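Uncharacterized protein (Pyrococcus furiosus, PDB 4XLZ) probably removes an acetyl group from N,N'-diacetylchitobiose, as a metal-dependent deacetylase of carbohydrate esterase family 14. Local coordinates at residues A31-P41 / G59-G70; R102-R110 / D123-E131. One frame throughout, in Å; residues are numbered along the deposited sequence.

Overall arrangement
Both contacts draw on one parallel sheet. Interaction 1 joins strands 33-38 and 61-68 in the interior of this five-stranded sheet; interaction 2 lays helix 118-131 against strand 103-109, the outermost strand on that side within the chain. Their centres are about 8 Å apart. They meet through the backbone, where Tyr64 O lies 2.8 Å from Tyr105 N and Cys66 N lies 2.8 Å from Tyr105 O, a probable pair of sheet hydrogen bonds. Interaction 1 carries His40 into the cadmium site, whereas in interaction 2 the nearest atom of the Tyr109 side chain is about 13 Å from that ion.

Interaction 1: A31-P41 / G59-G70; sequences AKKVICIEPHP and GVEVIYICMTDG. With CD (cadmium ion), chain G.
Val60 opens the contact by laying its CG2 methyl against Ala31 O and turning CG1 to Ala31 CB. Regular pairing starts at Glu61, whose N donates to Lys32 O. The Glu61 side chain runs alongside that of Lys33, both extending from the same face, but their charged ends stay 4.4 Å apart from OE1 to NZ; a water bridges Glu61 OE1 to Lys32 O, and Lys33 NZ finds its salt bridge on Glu131. Val62 crosses to the other face, where its CG1 touches Cys36 SG and its CG2 meets Val34 CG2 at 3.9 Å. Ile63 takes a bond from Cys36 N at its O, 2.8 Å away, while its CD1 reaches back to Lys33 CD at 3.6 Å. Tyr64 swings its ring toward helix 43-57, with CD1 against Cys36 CB. Ile65 sets CD1 on Ile35 CG2, facing helix 118-131. Beside Cys66 lies the extended Glu38 side chain, with OE2 next to the cysteine CB and OE1 held by Cys44 N. Met67, a selenomethionine bent at chi2 and chi3, brings SE within 3.6 Å of Ile37 CG2. Past Glu38 strand 33-38 has ended, and the chain leads to the metal site. Thr68 has OG1 between its backbone N and carbonyl carbon (chi1 76°), from where the hydroxyl donates to Pro39 O at 2.8 Å and lies 3.0 Å from His40 CD2. Gly70, at positive phi, passes Pro41 CD. The His40 ring binds cadmium through ND1 at 2.3 Å, and Asp150 holds its NE2 as a second-shell partner; Asp43 and His151 join it on the metal. The whole is a parallel beta-alpha-beta unit, strand 33-38, helix 43-57 and strand 61-68, with the metal site at the C-terminal ends of the strands, as in the GlcNAc-PI de-N-acetylase family.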
loop_
_atom_site.group_PDB
_atom_site.type_symbol
_atom_site.label_atom_id
_atom_site.label_comp_id
_atom_site.label_asym_id
_atom_site.label_seq_id
_atom_site.Cartn_x
_atom_site.Cartn_y
_atom_site.Cartn_z
ATOM N N ALA A 31 -13.715 5.066 -37.378
ATOM C CA ALA A 31 -12.472 5.109 -36.606
ATOM C C ALA A 31 -11.302 5.328 -37.549
ATOM O O ALA A 31 -11.294 4.730 -38.673
ATOM C CB ALA A 31 -12.284 3.802 -35.906
ATOM N N LYS A 32 -10.416 6.229 -37.196
ATOM C CA LYS A 32 -9.132 6.466 -37.817
ATOM C C LYS A 32 -7.944 5.872 -37.009
ATOM O O LYS A 32 -6.917 5.484 -37.569
ATOM C CB LYS A 32 -8.859 7.955 -38.118
ATOM C CG LYS A 32 -9.928 8.508 -39.176
ATOM C CD LYS A 32 -9.320 9.489 -40.283
ATOM C CE LYS A 32 -9.210 10.991 -39.892
ATOM N NZ LYS A 32 -10.504 11.502 -39.285
ATOM N N LYS A 33 -8.105 5.856 -35.641
ATOM C CA LYS A 33 -6.971 5.426 -34.813
ATOM C C LYS A 33 -7.684 4.735 -33.613
ATOM O O LYS A 33 -8.559 5.379 -33.004
ATOM C CB LYS A 33 -6.122 6.604 -34.370
ATOM C CG LYS A 33 -4.986 6.120 -33.450
ATOM C CD LYS A 33 -4.105 7.178 -32.753
ATOM C CE LYS A 33 -3.398 8.079 -33.812
ATOM N NZ LYS A 33 -2.615 9.164 -33.127
ATOM N N VAL A 34 -7.245 3.524 -33.307
ATOM C CA VAL A 34 -7.797 2.826 -32.086
ATOM C C VAL A 34 -6.611 2.325 -31.332
ATOM O O VAL A 34 -5.532 2.007 -31.821
ATOM C CB VAL A 34 -8.780 1.706 -32.442
ATOM C CG1 VAL A 34 -9.938 2.315 -33.284
ATOM C CG2 VAL A 34 -8.059 0.563 -33.221
ATOM N N ILE A 35 -6.864 2.202 -29.971
ATOM C CA ILE A 35 -5.894 1.548 -29.099
ATOM C C ILE A 35 -6.514 0.253 -28.581
ATOM O O ILE A 35 -7.676 0.256 -28.105
ATOM C CB ILE A 35 -5.548 2.468 -27.901
ATOM C CG1 ILE A 35 -4.656 3.622 -28.459
ATOM C CG2 ILE A 35 -4.726 1.658 -26.929
ATOM C CD1 ILE A 35 -4.207 4.549 -27.354
ATOM N N CYS A 36 -5.726 -0.839 -28.735
ATOM C CA CYS A 36 -6.165 -2.107 -28.174
ATOM C C CYS A 36 -5.289 -2.420 -27.014
ATOM O O CYS A 36 -4.077 -2.497 -27.093
ATOM C CB CYS A 36 -5.961 -3.220 -29.239
ATOM S SG CYS A 36 -7.012 -2.834 -30.742
ATOM N N ILE A 37 -5.937 -2.515 -25.832
ATOM C CA ILE A 37 -5.227 -2.712 -24.557
ATOM C C ILE A 37 -5.281 -4.183 -24.173
ATOM O O ILE A 37 -6.418 -4.809 -24.114
ATOM C CB ILE A 37 -5.956 -1.889 -23.489
ATOM C CG1 ILE A 37 -5.834 -0.380 -23.953
ATOM C CG2 ILE A 37 -5.113 -2.024 -22.168
ATOM C CD1 ILE A 37 -6.454 0.601 -22.857
ATOM N N GLU A 38 -4.146 -4.776 -23.952
ATOM C CA GLU A 38 -4.019 -6.222 -23.600
ATOM C C GLU A 38 -3.331 -6.357 -22.290
ATOM O O GLU A 38 -2.309 -5.740 -22.016
ATOM C CB GLU A 38 -3.268 -7.084 -24.661
ATOM C CG GLU A 38 -1.909 -6.426 -25.075
ATOM C CD GLU A 38 -1.187 -7.235 -26.161
ATOM O OE1 GLU A 38 -1.751 -8.217 -26.641
ATOM O OE2 GLU A 38 0.037 -6.961 -26.423
ATOM N N PRO A 39 -3.778 -7.305 -21.498
ATOM C CA PRO A 39 -3.081 -7.559 -20.206
ATOM C C PRO A 39 -1.701 -8.143 -20.365
ATOM O O PRO A 39 -0.757 -7.713 -19.674
ATOM C CB PRO A 39 -4.037 -8.585 -19.472
ATOM C CG PRO A 39 -5.423 -8.318 -20.027
ATOM C CD PRO A 39 -5.163 -7.887 -21.581
ATOM N N HIS A 40 -1.583 -9.133 -21.340
ATOM C CA HIS A 40 -0.301 -9.813 -21.582
ATOM C C HIS A 40 -0.072 -9.822 -23.099
ATOM O O HIS A 40 -0.999 -9.618 -23.859
ATOM C CB HIS A 40 -0.470 -11.320 -21.143
ATOM C CG HIS A 40 -0.907 -11.427 -19.727
ATOM N ND1 HIS A 40 -2.134 -12.022 -19.423
ATOM C CD2 HIS A 40 -0.273 -11.141 -18.563
ATOM C CE1 HIS A 40 -2.245 -12.037 -18.089
ATOM N NE2 HIS A 40 -1.135 -11.514 -17.544
ATOM N N PRO A 41 1.219 -10.050 -23.457
ATOM C CA PRO A 41 1.518 -10.187 -24.910
ATOM C C PRO A 41 0.720 -11.499 -25.412
ATOM O O PRO A 41 0.771 -12.560 -24.804
ATOM C CB PRO A 41 3.027 -10.545 -24.909
ATOM C CG PRO A 41 3.545 -9.943 -23.601
ATOM C CD PRO A 41 2.397 -10.270 -22.625
ATOM N N GLY A 59 -7.341 0.733 -43.248
ATOM C CA GLY A 59 -6.525 1.913 -43.084
ATOM C C GLY A 59 -6.625 2.569 -41.698
ATOM O O GLY A 59 -6.058 3.658 -41.484
ATOM N N VAL A 60 -7.311 1.846 -40.799
ATOM C CA VAL A 60 -7.303 2.301 -39.340
ATOM C C VAL A 60 -5.918 2.040 -38.758
ATOM O O VAL A 60 -5.338 0.977 -38.945
ATOM C CB VAL A 60 -8.376 1.536 -38.611
ATOM C CG1 VAL A 60 -8.493 2.117 -37.113
ATOM C CG2 VAL A 60 -9.762 1.774 -39.177
ATOM N N GLU A 61 -5.368 3.016 -38.021
ATOM C CA GLU A 61 -4.130 2.871 -37.294
ATOM C C GLU A 61 -4.425 2.206 -35.918
ATOM O O GLU A 61 -5.233 2.740 -35.187
ATOM C CB GLU A 61 -3.479 4.261 -37.016
ATOM C CG GLU A 61 -2.161 4.169 -36.386
ATOM C CD GLU A 61 -1.478 5.505 -36.113
ATOM O OE1 GLU A 61 -2.061 6.512 -36.587
ATOM O OE2 GLU A 61 -0.417 5.500 -35.473
ATOM N N VAL A 62 -3.943 0.977 -35.821
ATOM C CA VAL A 62 -4.185 0.171 -34.567
ATOM C C VAL A 62 -2.903 0.177 -33.836
ATOM O O VAL A 62 -1.804 -0.141 -34.271
ATOM C CB VAL A 62 -4.572 -1.306 -34.897
ATOM C CG1 VAL A 62 -4.738 -2.021 -33.550
ATOM C CG2 VAL A 62 -5.846 -1.388 -35.741
ATOM N N ILE A 63 -3.036 0.659 -32.537
ATOM C CA ILE A 63 -1.891 0.729 -31.595
ATOM C C ILE A 63 -2.182 -0.160 -30.364
ATOM O O ILE A 63 -3.313 -0.149 -29.931
ATOM C CB ILE A 63 -1.758 2.231 -31.115
ATOM C CG1 ILE A 63 -1.419 3.099 -32.388
ATOM C CG2 ILE A 63 -0.673 2.348 -30.027
ATOM C CD1 ILE A 63 -1.656 4.599 -32.033
ATOM N N TYR A 64 -1.185 -0.845 -29.910
ATOM C CA TYR A 64 -1.404 -1.710 -28.663
ATOM C C TYR A 64 -0.821 -0.942 -27.461
ATOM O O TYR A 64 0.195 -0.236 -27.548
ATOM C CB TYR A 64 -0.581 -2.953 -28.723
ATOM C CG TYR A 64 -1.106 -4.012 -29.693
ATOM C CD1 TYR A 64 -2.234 -3.853 -30.479
ATOM C CD2 TYR A 64 -0.356 -5.168 -29.723
ATOM C CE1 TYR A 64 -2.677 -4.952 -31.350
ATOM C CE2 TYR A 64 -0.766 -6.276 -30.560
ATOM C CZ TYR A 64 -1.871 -6.074 -31.313
ATOM O OH TYR A 64 -2.280 -7.104 -32.184
ATOM N N ILE A 65 -1.535 -1.151 -26.329
ATOM C CA ILE A 65 -0.879 -0.944 -25.013
ATOM C C ILE A 65 -0.845 -2.315 -24.330
ATOM O O ILE A 65 -1.947 -2.911 -24.233
ATOM C CB ILE A 65 -1.647 0.017 -24.118
ATOM C CG1 ILE A 65 -1.665 1.410 -24.764
ATOM C CG2 ILE A 65 -0.898 0.126 -22.761
ATOM C CD1 ILE A 65 -2.631 2.436 -24.015
ATOM N N CYS A 66 0.322 -2.780 -23.983
ATOM C CA CYS A 66 0.442 -4.073 -23.276
ATOM C C CYS A 66 0.759 -3.729 -21.844
ATOM O O CYS A 66 1.767 -3.136 -21.510
ATOM C CB CYS A 66 1.532 -4.928 -23.970
ATOM S SG CYS A 66 1.456 -6.628 -23.314
HETATM N N MSE A 67 -0.108 -4.223 -20.946
HETATM C CA MSE A 67 0.027 -3.763 -19.515
HETATM C C MSE A 67 1.160 -4.422 -18.788
HETATM O O MSE A 67 1.826 -3.827 -17.966
HETATM C CB MSE A 67 -1.235 -4.209 -18.724
HETATM C CG MSE A 67 -2.587 -3.747 -19.329
HETATM SE SE MSE A 67 -2.700 -1.777 -19.463
HETATM C CE MSE A 67 -2.738 -1.363 -17.621
ATOM N N THR A 68 1.492 -5.694 -19.124
ATOM C CA THR A 68 2.491 -6.460 -18.428
ATOM C C THR A 68 3.517 -7.111 -19.377
ATOM O O THR A 68 3.384 -7.024 -20.625
ATOM C CB THR A 68 1.944 -7.573 -17.498
ATOM O OG1 THR A 68 1.512 -8.685 -18.335
ATOM C CG2 THR A 68 0.775 -7.123 -16.638
ATOM N N ASP A 69 4.533 -7.685 -18.806
ATOM C CA ASP A 69 5.677 -8.175 -19.615
ATOM C C ASP A 69 5.565 -9.685 -19.871
ATOM O O ASP A 69 6.401 -10.215 -20.595
ATOM C CB ASP A 69 6.960 -7.900 -18.842
ATOM C CG ASP A 69 6.978 -8.423 -17.383
ATOM O OD1 ASP A 69 6.085 -9.283 -17.066
ATOM O OD2 ASP A 69 7.845 -7.904 -16.609
ATOM N N GLY A 70 4.530 -10.324 -19.391
ATOM C CA GLY A 70 4.458 -11.794 -19.660
ATOM C C GLY A 70 5.508 -12.637 -18.933
ATOM O O GLY A 70 5.717 -13.877 -19.251
HETATM CD CD CD G . -3.724 -12.876 -20.885
HETATM O O HOH W 1 -4.465 7.456 -37.959
HETATM O O HOH W 2 -3.501 -15.037 -19.485
#

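Interaction 2: R102-R110 / D123-E131; sequences RKIYWLNYR and DLVKIIRKE
The Tyr105 ring lies flat against Ile127, whose CG2 methyl sits over one face: a strand and the helix that follows it packed almost antiparallel, the layered arrangement of an α/β fold. Ile127 CG2 is 3.9 Å from the centroid of the Tyr105 ring in a CH-pi contact, and its CD1 reaches the root of the same ring and Leu107 CD2, 3.8 Å away. Leu107 turns its other methyl, CD1, toward Leu124 CD2. Ile173 of the third subunit also packs on Ile127, and Asp174 of that subunit forms a salt bridge with Lys126. At the C-terminal end of the helix, the bend of Glu131 at chi2 (-73°) brings OE1 to two donors: Lys103 NZ comes in on the syn side at 2.8 Å, making a salt bridge, and Tyr105 OH on the anti side at 2.5 Å, slightly out of the carboxylate plane. The ring and carboxylate planes stand 80° apart, yet OE1 lies in the plane of the ring, at its edge. A leucine in place of Tyr105 would probably cost Glu131 OE1 its hydroxyl donor and take the ring face from the Ile127 methyl. A water also links Lys103 NZ to Glu131 OE2, which has a salt bridge to Lys33 as well. Toward the start of the segment 123-131 a second tyrosine-carboxylate pair is turned differently: the planes of Tyr109 and Asp123 are 37° apart, and OD2 lies at the ring edge, 2.5 Å from OH in a very short bond and 3.1 Å from CE2.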
loop_
_atom_site.group_PDB
_atom_site.type_symbol
_atom_site.label_atom_id
_atom_site.label_comp_id
_atom_site.label_asym_id
_atom_site.label_seq_id
_atom_site.Cartn_x
_atom_site.Cartn_y
_atom_site.Cartn_z
ATOM N N ARG A 102 1.536 -1.348 -36.025
ATOM C CA ARG A 102 2.903 -0.879 -36.146
ATOM C C ARG A 102 3.428 -0.193 -34.896
ATOM O O ARG A 102 4.525 0.348 -34.920
ATOM C CB ARG A 102 2.980 0.248 -37.240
ATOM C CG ARG A 102 2.694 -0.307 -38.680
ATOM C CD ARG A 102 2.378 0.839 -39.673
ATOM N NE ARG A 102 1.456 0.289 -40.688
ATOM C CZ ARG A 102 1.814 -0.524 -41.697
ATOM N NH1 ARG A 102 3.085 -0.863 -41.897
ATOM N NH2 ARG A 102 0.898 -0.996 -42.532
ATOM N N LYS A 103 2.645 -0.158 -33.818
ATOM C CA LYS A 103 3.155 0.565 -32.622
ATOM C C LYS A 103 2.594 -0.152 -31.362
ATOM O O LYS A 103 1.392 -0.406 -31.303
ATOM C CB LYS A 103 2.693 1.984 -32.608
ATOM C CG LYS A 103 3.316 2.798 -31.458
ATOM C CD LYS A 103 2.768 4.255 -31.431
ATOM C CE LYS A 103 3.324 5.221 -32.465
ATOM N NZ LYS A 103 3.017 6.741 -32.025
ATOM N N ILE A 104 3.518 -0.422 -30.469
ATOM C CA ILE A 104 3.109 -1.104 -29.173
ATOM C C ILE A 104 3.755 -0.248 -28.066
ATOM O O ILE A 104 4.993 0.019 -28.080
ATOM C CB ILE A 104 3.693 -2.501 -29.098
ATOM C CG1 ILE A 104 3.118 -3.406 -30.273
ATOM C CG2 ILE A 104 3.267 -3.103 -27.742
ATOM C CD1 ILE A 104 3.961 -4.712 -30.413
ATOM N N TYR A 105 2.920 0.186 -27.089
ATOM C CA TYR A 105 3.472 0.734 -25.825
ATOM C C TYR A 105 3.534 -0.360 -24.766
ATOM O O TYR A 105 2.478 -1.028 -24.574
ATOM C CB TYR A 105 2.544 1.813 -25.263
ATOM C CG TYR A 105 2.499 3.078 -26.074
ATOM C CD1 TYR A 105 1.631 3.235 -27.197
ATOM C CD2 TYR A 105 3.263 4.180 -25.664
ATOM C CE1 TYR A 105 1.600 4.470 -27.882
ATOM C CE2 TYR A 105 3.230 5.376 -26.365
ATOM C CZ TYR A 105 2.397 5.506 -27.421
ATOM O OH TYR A 105 2.328 6.747 -28.101
ATOM N N TRP A 106 4.640 -0.545 -24.173
ATOM C CA TRP A 106 4.855 -1.595 -23.161
ATOM C C TRP A 106 4.886 -0.942 -21.815
ATOM O O TRP A 106 5.815 -0.161 -21.491
ATOM C CB TRP A 106 6.216 -2.291 -23.360
ATOM C CG TRP A 106 6.322 -3.001 -24.724
ATOM C CD1 TRP A 106 6.895 -2.478 -25.865
ATOM C CD2 TRP A 106 5.849 -4.279 -25.023
ATOM N NE1 TRP A 106 6.874 -3.522 -26.876
ATOM C CE2 TRP A 106 6.193 -4.567 -26.345
ATOM C CE3 TRP A 106 5.186 -5.234 -24.256
ATOM C CZ2 TRP A 106 5.910 -5.829 -26.943
ATOM C CZ3 TRP A 106 4.871 -6.521 -24.812
ATOM C CH2 TRP A 106 5.257 -6.753 -26.161
ATOM N N LEU A 107 3.890 -1.159 -20.982
ATOM C CA LEU A 107 3.956 -0.510 -19.618
ATOM C C LEU A 107 4.892 -1.212 -18.729
ATOM O O LEU A 107 5.345 -0.621 -17.713
ATOM C CB LEU A 107 2.553 -0.549 -18.952
ATOM C CG LEU A 107 1.476 0.206 -19.711
ATOM C CD1 LEU A 107 0.288 0.406 -18.728
ATOM C CD2 LEU A 107 1.862 1.618 -20.252
ATOM N N ASN A 108 5.220 -2.521 -18.988
ATOM C CA ASN A 108 6.219 -3.292 -18.277
ATOM C C ASN A 108 5.941 -3.587 -16.785
ATOM O O ASN A 108 6.829 -3.975 -16.112
ATOM C CB ASN A 108 7.663 -2.638 -18.379
ATOM C CG ASN A 108 8.247 -2.698 -19.855
ATOM O OD1 ASN A 108 8.650 -1.667 -20.392
ATOM N ND2 ASN A 108 8.287 -3.749 -20.329
ATOM N N TYR A 109 4.683 -3.502 -16.434
ATOM C CA TYR A 109 4.385 -4.062 -15.071
ATOM C C TYR A 109 4.614 -5.600 -15.107
ATOM O O TYR A 109 4.425 -6.229 -16.182
ATOM C CB TYR A 109 2.898 -3.726 -14.634
ATOM C CG TYR A 109 2.784 -2.211 -14.414
ATOM C CD1 TYR A 109 3.250 -1.693 -13.216
ATOM C CD2 TYR A 109 2.185 -1.424 -15.355
ATOM C CE1 TYR A 109 3.222 -0.313 -12.974
ATOM C CE2 TYR A 109 2.069 0.008 -15.112
ATOM C CZ TYR A 109 2.651 0.482 -13.960
ATOM O OH TYR A 109 2.624 1.871 -13.820
ATOM N N ARG A 110 5.064 -6.156 -14.012
ATOM C CA ARG A 110 5.354 -7.586 -14.072
ATOM C C ARG A 110 4.025 -8.368 -14.097
ATOM O O ARG A 110 3.071 -8.134 -13.376
ATOM C CB ARG A 110 6.171 -8.043 -12.869
ATOM C CG ARG A 110 6.568 -9.557 -13.051
ATOM C CD ARG A 110 7.605 -9.964 -11.930
ATOM N NE ARG A 110 8.915 -9.242 -12.214
ATOM C CZ ARG A 110 9.949 -9.285 -11.375
ATOM N NH1 ARG A 110 9.852 -9.949 -10.218
ATOM N NH2 ARG A 110 11.072 -8.637 -11.665
ATOM N N ASP A 123 -0.638 6.163 -16.410
ATOM C CA ASP A 123 0.114 5.695 -17.618
ATOM C C ASP A 123 -0.869 5.626 -18.830
ATOM O O ASP A 123 -0.583 6.056 -19.970
ATOM C CB ASP A 123 0.569 4.255 -17.385
ATOM C CG ASP A 123 1.707 4.150 -16.485
ATOM O OD1 ASP A 123 2.496 5.160 -16.308
ATOM O OD2 ASP A 123 1.814 3.027 -15.881
ATOM N N LEU A 124 -2.081 5.052 -18.620
ATOM C CA LEU A 124 -3.075 4.921 -19.695
ATOM C C LEU A 124 -3.504 6.281 -20.161
ATOM O O LEU A 124 -3.648 6.539 -21.344
ATOM C CB LEU A 124 -4.283 4.066 -19.279
ATOM C CG LEU A 124 -3.864 2.622 -19.001
ATOM C CD1 LEU A 124 -5.189 1.891 -18.605
ATOM C CD2 LEU A 124 -3.290 1.917 -20.262
ATOM N N VAL A 125 -3.837 7.209 -19.224
ATOM C CA VAL A 125 -4.321 8.564 -19.590
ATOM C C VAL A 125 -3.163 9.287 -20.331
ATOM O O VAL A 125 -3.558 9.992 -21.306
ATOM C CB VAL A 125 -4.674 9.264 -18.323
ATOM C CG1 VAL A 125 -4.877 10.797 -18.566
ATOM C CG2 VAL A 125 -6.006 8.685 -17.759
ATOM N N LYS A 126 -1.912 9.120 -19.994
ATOM C CA LYS A 126 -0.833 9.856 -20.748
ATOM C C LYS A 126 -0.851 9.378 -22.198
ATOM O O LYS A 126 -0.789 10.179 -23.145
ATOM C CB LYS A 126 0.512 9.415 -20.118
ATOM C CG LYS A 126 1.679 10.175 -20.759
ATOM C CD LYS A 126 2.998 10.266 -19.785
ATOM C CE LYS A 126 3.562 9.000 -19.646
ATOM N NZ LYS A 126 4.570 9.233 -18.436
ATOM N N ILE A 127 -1.001 8.068 -22.434
ATOM C CA ILE A 127 -0.975 7.577 -23.841
ATOM C C ILE A 127 -2.206 7.941 -24.509
ATOM O O ILE A 127 -2.191 8.329 -25.740
ATOM C CB ILE A 127 -0.835 6.046 -23.784
ATOM C CG1 ILE A 127 0.546 5.671 -23.208
ATOM C CG2 ILE A 127 -0.921 5.481 -25.268
ATOM C CD1 ILE A 127 0.700 4.170 -22.753
ATOM N N ILE A 128 -3.421 7.892 -23.931
ATOM C CA ILE A 128 -4.623 8.301 -24.559
ATOM C C ILE A 128 -4.538 9.785 -24.958
ATOM O O ILE A 128 -5.041 10.103 -26.029
ATOM C CB ILE A 128 -5.869 7.994 -23.613
ATOM C CG1 ILE A 128 -5.982 6.435 -23.533
ATOM C CG2 ILE A 128 -7.172 8.610 -24.141
ATOM C CD1 ILE A 128 -7.018 6.024 -22.431
ATOM N N ARG A 129 -4.043 10.595 -24.031
ATOM C CA ARG A 129 -4.006 12.022 -24.370
ATOM C C ARG A 129 -2.956 12.232 -25.426
ATOM O O ARG A 129 -3.216 13.157 -26.283
ATOM C CB ARG A 129 -3.684 12.830 -23.148
ATOM C CG ARG A 129 -4.852 12.869 -22.155
ATOM C CD ARG A 129 -4.318 13.580 -20.871
ATOM N NE ARG A 129 -5.521 13.745 -19.948
ATOM C CZ ARG A 129 -5.419 14.087 -18.629
ATOM N NH1 ARG A 129 -6.548 14.318 -17.949
ATOM N NH2 ARG A 129 -4.205 14.141 -18.047
ATOM N N LYS A 130 -1.870 11.517 -25.473
ATOM C CA LYS A 130 -0.847 11.724 -26.584
ATOM C C LYS A 130 -1.441 11.271 -27.918
ATOM O O LYS A 130 -1.338 11.996 -28.942
ATOM C CB LYS A 130 0.366 10.920 -26.258
ATOM C CG LYS A 130 1.436 10.980 -27.388
ATOM C CD LYS A 130 2.137 12.285 -27.532
ATOM C CE LYS A 130 3.094 12.152 -28.869
ATOM N NZ LYS A 130 3.918 13.429 -28.784
ATOM N N GLU A 131 -2.089 10.096 -27.939
ATOM C CA GLU A 131 -2.460 9.518 -29.228
ATOM C C GLU A 131 -3.801 9.987 -29.675
ATOM O O GLU A 131 -4.110 9.891 -30.925
ATOM C CB GLU A 131 -2.417 7.956 -29.109
ATOM C CG GLU A 131 -1.049 7.377 -29.000
ATOM C CD GLU A 131 -0.206 7.379 -30.309
ATOM O OE1 GLU A 131 0.917 6.965 -30.192
ATOM O OE2 GLU A 131 -0.797 7.828 -31.350
HETATM O O HOH W 3 0.430 7.417 -33.725
#